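Side-chain contacts in endoglucanase (Uncultured bacterium, PDB 3X17), which probably cuts internal beta-1,4-glucosidic bonds of cellulose, as a family 9 glycoside hydrolase with an N-terminal Ig-like domain: residues 135-138 with 143-146; 178-183 with 256-261; 267-272 with 322-327; 494-497 with 501-504. One frame throughout, in Å; residues are numbered along the deposited sequence.

Interaction 1: 135-138 with 143-146; sequences AIDD and VSHA
Ile136 and His145, a hydrogen-bonded antiparallel pair, share one face of a small hairpin, and their first torsions lay the side chains alongside each other. CG1 of Ile136 stands anti to the carbonyl carbon, beside its own backbone N (chi1 -44°), while CG of His145 sits between its N and carbonyl carbon (chi1 69°). The two side chains therefore run side by side in one direction, with Ile136 CG1 4.0 Å from His145 CE1 and the backbone N of Ile136 over one face of the imidazole. Underneath, the strands pair antiparallel: Ile136 N donates to His145 O at 2.9 Å, and Asp138 N reaches Val143 O at 2.7 Å. On the other face is the non-hydrogen-bonded pair Asp137 and Ser144, where Asp137 OD1 touches Ser144 CB at 3.5 Å. The far end of His145 makes weak bonds from NE2 to Val134 O and to the carboxylate of Asp148, a zinc ligand, which is consistent with a second-shell place beside the zinc. Strands 136-137 and 144-145 follow helix 115-130, to which Asp138 is tied by a salt bridge with Arg125, and Val143 lies against Leu495 of helix 494-499.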
loop_
_atom_site.group_PDB
_atom_site.type_symbol
_atom_site.label_atom_id
_atom_site.label_comp_id
_atom_site.label_asym_id
_atom_site.label_seq_id
_atom_site.Cartn_x
_atom_site.Cartn_y
_atom_site.Cartn_z
ATOM N N ALA A 135 19.255 6.216 -14.474
ATOM C CA ALA A 135 18.591 7.124 -15.417
ATOM C C ALA A 135 17.281 6.504 -15.880
ATOM O O ALA A 135 17.212 5.296 -16.088
ATOM C CB ALA A 135 19.516 7.416 -16.646
ATOM N N ILE A 136 16.270 7.338 -16.109
ATOM C CA ILE A 136 15.023 6.879 -16.732
ATOM C C ILE A 136 14.625 7.837 -17.856
ATOM O O ILE A 136 14.669 9.076 -17.702
ATOM C CB ILE A 136 13.852 6.740 -15.685
ATOM C CG1 ILE A 136 14.353 6.054 -14.398
ATOM C CG2 ILE A 136 12.615 6.015 -16.297
ATOM C CD1 ILE A 136 13.446 4.916 -13.787
ATOM N N ASP A 137 14.270 7.261 -18.994
ATOM C CA ASP A 137 13.644 8.017 -20.081
ATOM C C ASP A 137 12.515 7.178 -20.670
ATOM O O ASP A 137 12.734 6.413 -21.608
ATOM C CB ASP A 137 14.669 8.351 -21.172
ATOM C CG ASP A 137 14.145 9.395 -22.166
ATOM O OD1 ASP A 137 13.013 9.915 -21.978
ATOM O OD2 ASP A 137 14.844 9.667 -23.170
ATOM N N ASP A 138 11.359 7.197 -20.010
ATOM C CA ASP A 138 10.330 6.197 -20.265
ATOM C C ASP A 138 9.350 6.664 -21.335
ATOM O O ASP A 138 8.578 7.596 -21.112
ATOM C CB ASP A 138 9.556 5.846 -18.981
ATOM C CG ASP A 138 8.399 4.911 -19.245
ATOM O OD1 ASP A 138 8.593 3.930 -19.998
ATOM O OD2 ASP A 138 7.290 5.152 -18.714
ATOM N N VAL A 143 8.105 9.913 -18.375
ATOM C CA VAL A 143 8.897 10.262 -17.200
ATOM C C VAL A 143 10.396 10.098 -17.516
ATOM O O VAL A 143 10.816 9.088 -18.122
ATOM C CB VAL A 143 8.471 9.383 -15.971
ATOM C CG1 VAL A 143 9.491 9.454 -14.834
ATOM C CG2 VAL A 143 7.079 9.783 -15.486
ATOM N N SER A 144 11.183 11.119 -17.184
ATOM C CA SER A 144 12.621 11.066 -17.423
ATOM C C SER A 144 13.426 11.881 -16.432
ATOM O O SER A 144 13.043 12.988 -16.039
ATOM C CB SER A 144 12.973 11.487 -18.857
ATOM O OG SER A 144 12.800 12.880 -19.024
ATOM N N HIS A 145 14.570 11.335 -16.058
ATOM C CA HIS A 145 15.561 12.088 -15.332
ATOM C C HIS A 145 16.877 11.373 -15.518
ATOM O O HIS A 145 16.896 10.167 -15.751
ATOM C CB HIS A 145 15.188 12.189 -13.839
ATOM C CG HIS A 145 15.275 10.889 -13.085
ATOM N ND1 HIS A 145 14.164 10.255 -12.557
ATOM C CD2 HIS A 145 16.345 10.169 -12.677
ATOM C CE1 HIS A 145 14.550 9.172 -11.897
ATOM N NE2 HIS A 145 15.869 9.087 -11.975
ATOM N N ALA A 146 17.977 12.117 -15.443
ATOM C CA ALA A 146 19.305 11.524 -15.574
ATOM C C ALA A 146 19.669 10.810 -14.279
ATOM O O ALA A 146 18.909 10.836 -13.305
ATOM C CB ALA A 146 20.364 12.620 -15.883
#

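Interaction 2: 178-183 with 256-261; sequences GDYGKY and IRPEQD
Tyr180 carries the reach of 178-183 to Ile256 and Pro258. Gly178 comes first, its carbonyl bonded to Arg494. Tyr180 follows after Asp179, with CG anti to the carbonyl carbon (chi1 -60°), which sends the ring across to the second loop. There its OH donates to Ile256 O at 2.8 Å, meeting a lone pair in the carbonyl plane. Pro258 CB lies over one ring face, 3.8 Å from the centroid and 14° off the normal, a CH-pi contact displaced toward the rim. Asp261 OD2 stays at the ring edge, 4.1 Å from Tyr180 CD2, and has its bond with the zinc ligand His149. A phenylalanine at Tyr180 would probably leave the Ile256 carbonyl without this donor and the ring less firmly fixed against Pro258. Further along, Gly181 has no beta carbon to press on Tyr183 OH, which donates to Asp179 OD2 at 2.8 Å on the syn side, tilted out of the carboxylate plane. Chemically, the ring uses its hydroxyl for a directed bond and its pi face for the proline C-H, and since Pro258 also touches the zinc ligand Asp148, the contact probably helps to back the metal site from the second shell.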
loop_
_atom_site.group_PDB
_atom_site.type_symbol
_atom_site.label_atom_id
_atom_site.label_comp_id
_atom_site.label_asym_id
_atom_site.label_seq_id
_atom_site.Cartn_x
_atom_site.Cartn_y
_atom_site.Cartn_z
ATOM N N GLY A 178 7.273 11.286 -2.019
ATOM C CA GLY A 178 7.533 12.483 -2.802
ATOM C C GLY A 178 8.881 13.153 -2.539
ATOM O O GLY A 178 9.201 14.181 -3.148
ATOM N N ASP A 179 9.619 12.640 -1.559
ATOM C CA ASP A 179 11.017 12.996 -1.404
ATOM C C ASP A 179 11.873 11.926 -2.052
ATOM O O ASP A 179 11.369 11.049 -2.787
ATOM C CB ASP A 179 11.393 13.118 0.082
ATOM C CG ASP A 179 11.227 11.805 0.828
ATOM O OD1 ASP A 179 10.223 11.117 0.561
ATOM O OD2 ASP A 179 12.099 11.455 1.648
ATOM N N TYR A 180 13.169 11.986 -1.772
ATOM C CA TYR A 180 14.123 11.075 -2.403
ATOM C C TYR A 180 14.886 10.262 -1.376
ATOM O O TYR A 180 15.772 9.468 -1.734
ATOM C CB TYR A 180 15.116 11.843 -3.299
ATOM C CG TYR A 180 14.456 12.626 -4.421
ATOM C CD1 TYR A 180 13.487 12.035 -5.234
ATOM C CD2 TYR A 180 14.821 13.941 -4.692
ATOM C CE1 TYR A 180 12.873 12.743 -6.261
ATOM C CE2 TYR A 180 14.244 14.636 -5.755
ATOM C CZ TYR A 180 13.268 14.042 -6.523
ATOM O OH TYR A 180 12.655 14.750 -7.558
ATOM N N GLY A 181 14.494 10.385 -0.113
ATOM C CA GLY A 181 15.034 9.521 0.931
ATOM C C GLY A 181 14.724 8.054 0.679
ATOM O O GLY A 181 13.789 7.715 -0.033
ATOM N N LYS A 182 15.598 7.178 1.155
ATOM C CA LYS A 182 15.398 5.745 1.006
ATOM C C LYS A 182 15.459 5.148 2.404
ATOM O O LYS A 182 16.295 5.521 3.208
ATOM C CB LYS A 182 16.493 5.151 0.132
ATOM C CG LYS A 182 16.652 5.886 -1.233
ATOM C CD LYS A 182 17.606 5.159 -2.173
ATOM C CE LYS A 182 19.015 5.058 -1.601
ATOM N NZ LYS A 182 20.018 4.713 -2.694
ATOM N N TYR A 183 14.461 4.368 2.758
ATOM C CA TYR A 183 14.260 4.068 4.173
ATOM C C TYR A 183 14.047 2.585 4.298
ATOM O O TYR A 183 13.185 2.033 3.630
ATOM C CB TYR A 183 13.008 4.767 4.673
ATOM C CG TYR A 183 13.003 6.253 4.523
ATOM C CD1 TYR A 183 12.524 6.833 3.356
ATOM C CD2 TYR A 183 13.290 7.081 5.613
ATOM C CE1 TYR A 183 12.375 8.184 3.245
ATOM C CE2 TYR A 183 13.122 8.457 5.524
ATOM C CZ TYR A 183 12.714 9.005 4.330
ATOM O OH TYR A 183 12.579 10.372 4.208
ATOM N N ILE A 256 12.623 19.933 -6.856
ATOM C CA ILE A 256 13.540 19.832 -7.977
ATOM C C ILE A 256 13.645 18.369 -8.398
ATOM O O ILE A 256 13.251 17.473 -7.638
ATOM C CB ILE A 256 14.957 20.326 -7.571
ATOM C CG1 ILE A 256 15.648 19.266 -6.702
ATOM C CG2 ILE A 256 14.891 21.702 -6.905
ATOM C CD1 ILE A 256 16.687 19.782 -5.700
ATOM N N ARG A 257 14.251 18.134 -9.560
ATOM C CA ARG A 257 14.579 16.787 -10.039
ATOM C C ARG A 257 15.595 16.088 -9.140
ATOM O O ARG A 257 16.399 16.749 -8.481
ATOM C CB ARG A 257 15.158 16.834 -11.455
ATOM C CG ARG A 257 14.200 17.332 -12.511
ATOM C CD ARG A 257 14.960 17.986 -13.680
ATOM N NE ARG A 257 14.044 18.708 -14.558
ATOM C CZ ARG A 257 13.177 18.112 -15.373
ATOM N NH1 ARG A 257 13.131 16.789 -15.426
ATOM N NH2 ARG A 257 12.345 18.837 -16.122
ATOM N N PRO A 258 15.631 14.744 -9.199
ATOM C CA PRO A 258 16.518 14.003 -8.303
ATOM C C PRO A 258 17.987 14.191 -8.661
ATOM O O PRO A 258 18.840 14.087 -7.781
ATOM C CB PRO A 258 16.096 12.543 -8.501
ATOM C CG PRO A 258 15.427 12.491 -9.798
ATOM C CD PRO A 258 14.782 13.850 -10.011
ATOM N N GLU A 259 18.280 14.412 -9.945
ATOM C CA GLU A 259 19.660 14.635 -10.380
ATOM C C GLU A 259 20.145 16.017 -9.985
ATOM O O GLU A 259 21.334 16.265 -9.968
ATOM C CB GLU A 259 19.830 14.479 -11.897
ATOM C CG GLU A 259 18.798 13.618 -12.588
ATOM C CD GLU A 259 17.515 14.371 -12.882
ATOM O OE1 GLU A 259 16.673 14.386 -11.975
ATOM O OE2 GLU A 259 17.327 14.894 -14.009
ATOM N N GLN A 260 19.222 16.924 -9.696
ATOM C CA GLN A 260 19.618 18.207 -9.127
ATOM C C GLN A 260 19.875 18.142 -7.614
ATOM O O GLN A 260 20.427 19.091 -7.034
ATOM C CB GLN A 260 18.609 19.296 -9.475
ATOM C CG GLN A 260 18.465 19.523 -10.981
ATOM C CD GLN A 260 17.400 20.567 -11.333
ATOM O OE1 GLN A 260 17.592 21.363 -12.251
ATOM N NE2 GLN A 260 16.257 20.536 -10.632
ATOM N N ASP A 261 19.475 17.035 -6.974
ATOM C CA ASP A 261 19.577 16.937 -5.516
ATOM C C ASP A 261 20.953 16.409 -5.194
ATOM O O ASP A 261 21.164 15.202 -5.087
ATOM C CB ASP A 261 18.492 16.019 -4.926
ATOM C CG ASP A 261 18.576 15.917 -3.401
ATOM O OD1 ASP A 261 18.765 16.953 -2.745
ATOM O OD2 ASP A 261 18.421 14.802 -2.848
#

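Interaction 3: 267-272 with 322-327; sequences VYRITT and AEDNSG
The Tyr268 ring meets Asp324 with its edge: the carboxyl carbon CG lies in the ring plane, 3.4 Å from Tyr268 CD2, and the ring and carboxylate planes stand 71° apart. Water 2 is also near that plane, whereas Lys246 engages the ring by a cation-pi interaction. Such an edge approach suits the chemistry, because the slightly positive ring hydrogens are turned toward an acidic group. Beyond the edge, Tyr268 OH is held by two waters. Water 1 gives a hydrogen to Asp324 O and accepts one from Gly327 N, at 2.9 Å from that N, and water 2 donates to Glu323 O and Ser326 OG. Asp324 O also accepts from Lys246 NZ. Arg269, bent at its third torsion (chi3 59°), brings its guanidinium alongside the carboxylate, the side chains crossing at about a right angle. Its direct salt bridge is long, NE to Asp324 OD2 being 4.0 Å, but water 3 links Arg269 NH2 with Asp324 OD1. A leucine replacing Tyr268 would probably leave both waters without their shared hydroxyl and open a gap beside Asp324. In the fold, Tyr268 lies at the break in strand 265-271, between strands 154-155 and 243-249 of a mixed sheet. The short 3-10 turn 322-324 belongs to the loop after helix 294-312, which leads on to the calcium ligands Asp333 and Asp335.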
loop_
_atom_site.group_PDB
_atom_site.type_symbol
_atom_site.label_atom_id
_atom_site.label_comp_id
_atom_site.label_asym_id
_atom_site.label_seq_id
_atom_site.Cartn_x
_atom_site.Cartn_y
_atom_site.Cartn_z
ATOM N N VAL A 267 24.242 7.670 5.467
ATOM C CA VAL A 267 23.669 6.394 5.861
ATOM C C VAL A 267 23.538 6.440 7.370
ATOM O O VAL A 267 24.526 6.609 8.077
ATOM C CB VAL A 267 24.613 5.247 5.453
ATOM C CG1 VAL A 267 24.125 3.902 5.988
ATOM C CG2 VAL A 267 24.770 5.245 3.938
ATOM N N TYR A 268 22.299 6.442 7.839
ATOM C CA TYR A 268 22.009 6.612 9.260
ATOM C C TYR A 268 22.175 5.291 10.010
ATOM O O TYR A 268 22.295 4.231 9.391
ATOM C CB TYR A 268 20.605 7.182 9.420
ATOM C CG TYR A 268 20.508 8.639 8.989
ATOM C CD1 TYR A 268 20.560 8.986 7.645
ATOM C CD2 TYR A 268 20.557 9.665 9.930
ATOM C CE1 TYR A 268 20.515 10.291 7.247
ATOM C CE2 TYR A 268 20.512 10.987 9.536
ATOM C CZ TYR A 268 20.490 11.287 8.197
ATOM O OH TYR A 268 20.495 12.588 7.786
ATOM N N ARG A 269 22.153 5.358 11.339
ATOM C CA ARG A 269 22.652 4.285 12.178
ATOM C C ARG A 269 21.719 3.076 12.136
ATOM O O ARG A 269 20.531 3.211 11.838
ATOM C CB ARG A 269 22.755 4.777 13.618
ATOM C CG ARG A 269 21.377 4.978 14.273
ATOM C CD ARG A 269 21.493 5.553 15.663
ATOM N NE ARG A 269 22.173 6.836 15.648
ATOM C CZ ARG A 269 22.867 7.323 16.671
ATOM N NH1 ARG A 269 22.933 6.656 17.826
ATOM N NH2 ARG A 269 23.467 8.502 16.548
ATOM N N ILE A 270 22.265 1.897 12.434
ATOM C CA ILE A 270 21.470 0.682 12.418
ATOM C C ILE A 270 20.342 0.712 13.457
ATOM O O ILE A 270 20.419 1.406 14.479
ATOM C CB ILE A 270 22.308 -0.574 12.635
ATOM C CG1 ILE A 270 22.980 -0.551 14.011
ATOM C CG2 ILE A 270 23.350 -0.736 11.519
ATOM C CD1 ILE A 270 22.412 -1.551 15.034
ATOM N N THR A 271 19.404 -0.215 13.265
ATOM C CA THR A 271 18.274 -0.398 14.137
ATOM C C THR A 271 17.971 -1.901 14.095
ATOM O O THR A 271 18.198 -2.552 13.065
ATOM C CB THR A 271 17.122 0.390 13.528
ATOM O OG1 THR A 271 16.910 1.617 14.244
ATOM C CG2 THR A 271 15.913 -0.415 13.392
ATOM N N THR A 272 17.548 -2.471 15.224
ATOM C CA THR A 272 17.149 -3.878 15.263
ATOM C C THR A 272 15.827 -4.156 14.548
ATOM O O THR A 272 15.709 -5.189 13.917
ATOM C CB THR A 272 17.090 -4.433 16.705
ATOM O OG1 THR A 272 16.342 -3.527 17.530
ATOM C CG2 THR A 272 18.499 -4.562 17.266
ATOM N N ALA A 322 16.613 13.081 17.228
ATOM C CA ALA A 322 15.794 14.075 16.546
ATOM C C ALA A 322 16.551 14.766 15.412
ATOM O O ALA A 322 15.956 15.189 14.413
ATOM C CB ALA A 322 15.243 15.127 17.574
ATOM N N GLU A 323 17.862 14.870 15.549
ATOM C CA GLU A 323 18.654 15.533 14.512
ATOM C C GLU A 323 18.847 14.711 13.230
ATOM O O GLU A 323 19.171 15.259 12.183
ATOM C CB GLU A 323 19.997 16.031 15.056
ATOM C CG GLU A 323 20.975 14.930 15.420
ATOM C CD GLU A 323 20.857 14.489 16.882
ATOM O OE1 GLU A 323 19.936 14.963 17.588
ATOM O OE2 GLU A 323 21.672 13.636 17.307
ATOM N N ASP A 324 18.652 13.399 13.311
ATOM C CA ASP A 324 18.661 12.558 12.124
ATOM C C ASP A 324 17.452 12.834 11.205
ATOM O O ASP A 324 17.383 12.319 10.086
ATOM C CB ASP A 324 18.663 11.086 12.533
ATOM C CG ASP A 324 19.992 10.643 13.102
ATOM O OD1 ASP A 324 20.902 11.496 13.230
ATOM O OD2 ASP A 324 20.125 9.431 13.408
ATOM N N ASN A 325 16.497 13.627 11.690
ATOM C CA ASN A 325 15.320 13.974 10.890
ATOM C C ASN A 325 15.399 15.275 10.126
ATOM O O ASN A 325 14.381 15.757 9.651
ATOM C CB ASN A 325 14.060 13.969 11.760
ATOM C CG ASN A 325 13.911 12.683 12.519
ATOM O OD1 ASN A 325 13.454 12.678 13.660
ATOM N ND2 ASN A 325 14.460 11.606 11.959
ATOM N N SER A 326 16.591 15.856 10.010
ATOM C CA SER A 326 16.716 17.196 9.426
ATOM C C SER A 326 16.393 17.223 7.928
ATOM O O SER A 326 16.096 18.279 7.389
ATOM C CB SER A 326 18.114 17.776 9.668
ATOM O OG SER A 326 19.095 17.051 8.925
ATOM N N GLY A 327 16.470 16.076 7.245
ATOM C CA GLY A 327 16.157 16.043 5.809
ATOM C C GLY A 327 15.384 14.820 5.335
ATOM O O GLY A 327 15.425 14.447 4.152
HETATM O O HOH W 1 17.954 13.530 7.125
HETATM O O HOH W 2 20.347 14.445 9.489
HETATM O O HOH W 3 22.957 10.201 14.836
#

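Interaction 4: 494-497 with 501-504; sequences RLVK and VMVP
Val496 is the bump of this contact, and the returning chain at 501-503 supplies the hollow. With CG1 anti to the backbone N (chi1 164°), the two methyls of Val496 spread to different parts of the second segment. CG2 goes deepest: it is 3.4 Å from Val503 N and 3.7 Å from Val501 O, so that peptide backbone as well as side chain lines the recess. Its hydrocarbon mate there is CG2 of Val503, at 3.8 Å. CG1 takes another wall, where the methyl CE of Met502 comes to 4.1 Å. That methyl gets there by a detour, for the Met502 side chain starts out away from the helix and bends at chi2 (48°) and again at chi3 (66°), folding its end back over Val496. At the base, Val501 O comes within 3.6 Å of Val496 CA. Leu495 adds a looser touch from the side, its CD2 reaching Val503 CG2 at 4.3 Å. No hydrogen bond crosses between the segments, and the fit is one of apolar groups and close backbone. Polar help comes from between them: the hydroxyl of Ser499 is bonded to Leu495 O and Val501 N, spanning the turn. Val503 also touches Leu129 of helix 115-130. The whole is a short helix whose chain reverses after its C-terminal end and packs back against its own flank, a local apolar helix-to-loop packing within the catalytic (alpha/alpha)6 barrel domain.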
loop_
_atom_site.group_PDB
_atom_site.type_symbol
_atom_site.label_atom_id
_atom_site.label_comp_id
_atom_site.label_asym_id
_atom_site.label_seq_id
_atom_site.Cartn_x
_atom_site.Cartn_y
_atom_site.Cartn_z
ATOM N N ARG A 494 8.182 15.606 -5.817
ATOM C CA ARG A 494 9.202 16.521 -6.285
ATOM C C ARG A 494 9.451 16.371 -7.780
ATOM O O ARG A 494 9.521 17.370 -8.483
ATOM C CB ARG A 494 10.496 16.339 -5.483
ATOM C CG ARG A 494 10.522 17.218 -4.235
ATOM C CD ARG A 494 11.528 16.720 -3.231
ATOM N NE ARG A 494 11.512 17.505 -2.007
ATOM C CZ ARG A 494 10.764 17.215 -0.946
ATOM N NH1 ARG A 494 9.963 16.138 -0.954
ATOM N NH2 ARG A 494 10.793 18.016 0.106
ATOM N N LEU A 495 9.520 15.135 -8.276
ATOM C CA LEU A 495 9.741 14.901 -9.694
ATOM C C LEU A 495 8.551 15.344 -10.538
ATOM O O LEU A 495 8.729 15.955 -11.601
ATOM C CB LEU A 495 10.065 13.431 -9.977
ATOM C CG LEU A 495 10.233 13.078 -11.466
ATOM C CD1 LEU A 495 11.410 13.811 -12.109
ATOM C CD2 LEU A 495 10.382 11.580 -11.651
ATOM N N VAL A 496 7.344 15.016 -10.081
ATOM C CA VAL A 496 6.145 15.424 -10.793
ATOM C C VAL A 496 6.085 16.940 -10.893
ATOM O O VAL A 496 5.874 17.495 -11.987
ATOM C CB VAL A 496 4.853 14.869 -10.135
ATOM C CG1 VAL A 496 3.631 15.617 -10.647
ATOM C CG2 VAL A 496 4.739 13.330 -10.381
ATOM N N LYS A 497 6.341 17.597 -9.766
ATOM C CA LYS A 497 6.229 19.046 -9.661
ATOM C C LYS A 497 7.307 19.713 -10.507
ATOM O O LYS A 497 7.007 20.559 -11.337
ATOM C CB LYS A 497 6.402 19.489 -8.216
ATOM C CG LYS A 497 6.178 20.974 -8.014
ATOM C CD LYS A 497 4.810 21.408 -8.521
ATOM C CE LYS A 497 4.587 22.892 -8.279
ATOM N NZ LYS A 497 3.166 23.248 -8.529
ATOM N N VAL A 501 5.591 16.405 -15.481
ATOM C CA VAL A 501 5.148 15.117 -16.028
ATOM C C VAL A 501 4.578 14.205 -14.923
ATOM O O VAL A 501 5.288 13.875 -13.962
ATOM C CB VAL A 501 6.314 14.386 -16.710
ATOM C CG1 VAL A 501 5.808 13.100 -17.376
ATOM C CG2 VAL A 501 7.001 15.319 -17.764
ATOM N N MET A 502 3.307 13.813 -15.043
ATOM C CA MET A 502 2.686 12.917 -14.048
ATOM C C MET A 502 3.383 11.563 -14.000
ATOM O O MET A 502 3.630 10.922 -15.047
ATOM C CB MET A 502 1.199 12.692 -14.337
ATOM C CG MET A 502 0.454 11.972 -13.191
ATOM S SD MET A 502 0.715 12.618 -11.510
ATOM C CE MET A 502 -0.055 14.234 -11.617
ATOM N N VAL A 503 3.691 11.120 -12.785
ATOM C CA VAL A 503 3.965 9.714 -12.548
ATOM C C VAL A 503 2.667 8.978 -12.191
ATOM O O VAL A 503 2.081 9.197 -11.121
ATOM C CB VAL A 503 4.992 9.511 -11.437
ATOM C CG1 VAL A 503 5.161 8.005 -11.157
ATOM C CG2 VAL A 503 6.351 10.163 -11.820
ATOM N N PRO A 504 2.211 8.093 -13.094
ATOM C CA PRO A 504 0.933 7.424 -12.885
ATOM C C PRO A 504 1.050 6.232 -11.918
ATOM O O PRO A 504 2.131 5.640 -11.784
ATOM C CB PRO A 504 0.543 6.970 -14.304
ATOM C CG PRO A 504 1.862 6.757 -15.012
ATOM C CD PRO A 504 2.882 7.665 -14.337
#

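In the fold
All four interactions lie in the family 9 catalytic domain, and three form one cluster. The centres of interactions 1, 2 and 4 are about 11 to 14 Å apart, and each touches the other two: Glu259 bonds to Ala146 N, Tyr180 packs against Leu495, and Val143 packs on Val503. Interaction 3 stands off, about 17 Å from interaction 2 and about 29 Å from interaction 1 between centres. It nevertheless shares a mixed sheet with interaction 2, through strands 182-183 and 265-271. Along the chain the contacts close in series, from 1 to 4, so the last brings helix 494-499 back onto early segments, packing loops together beside the zinc site.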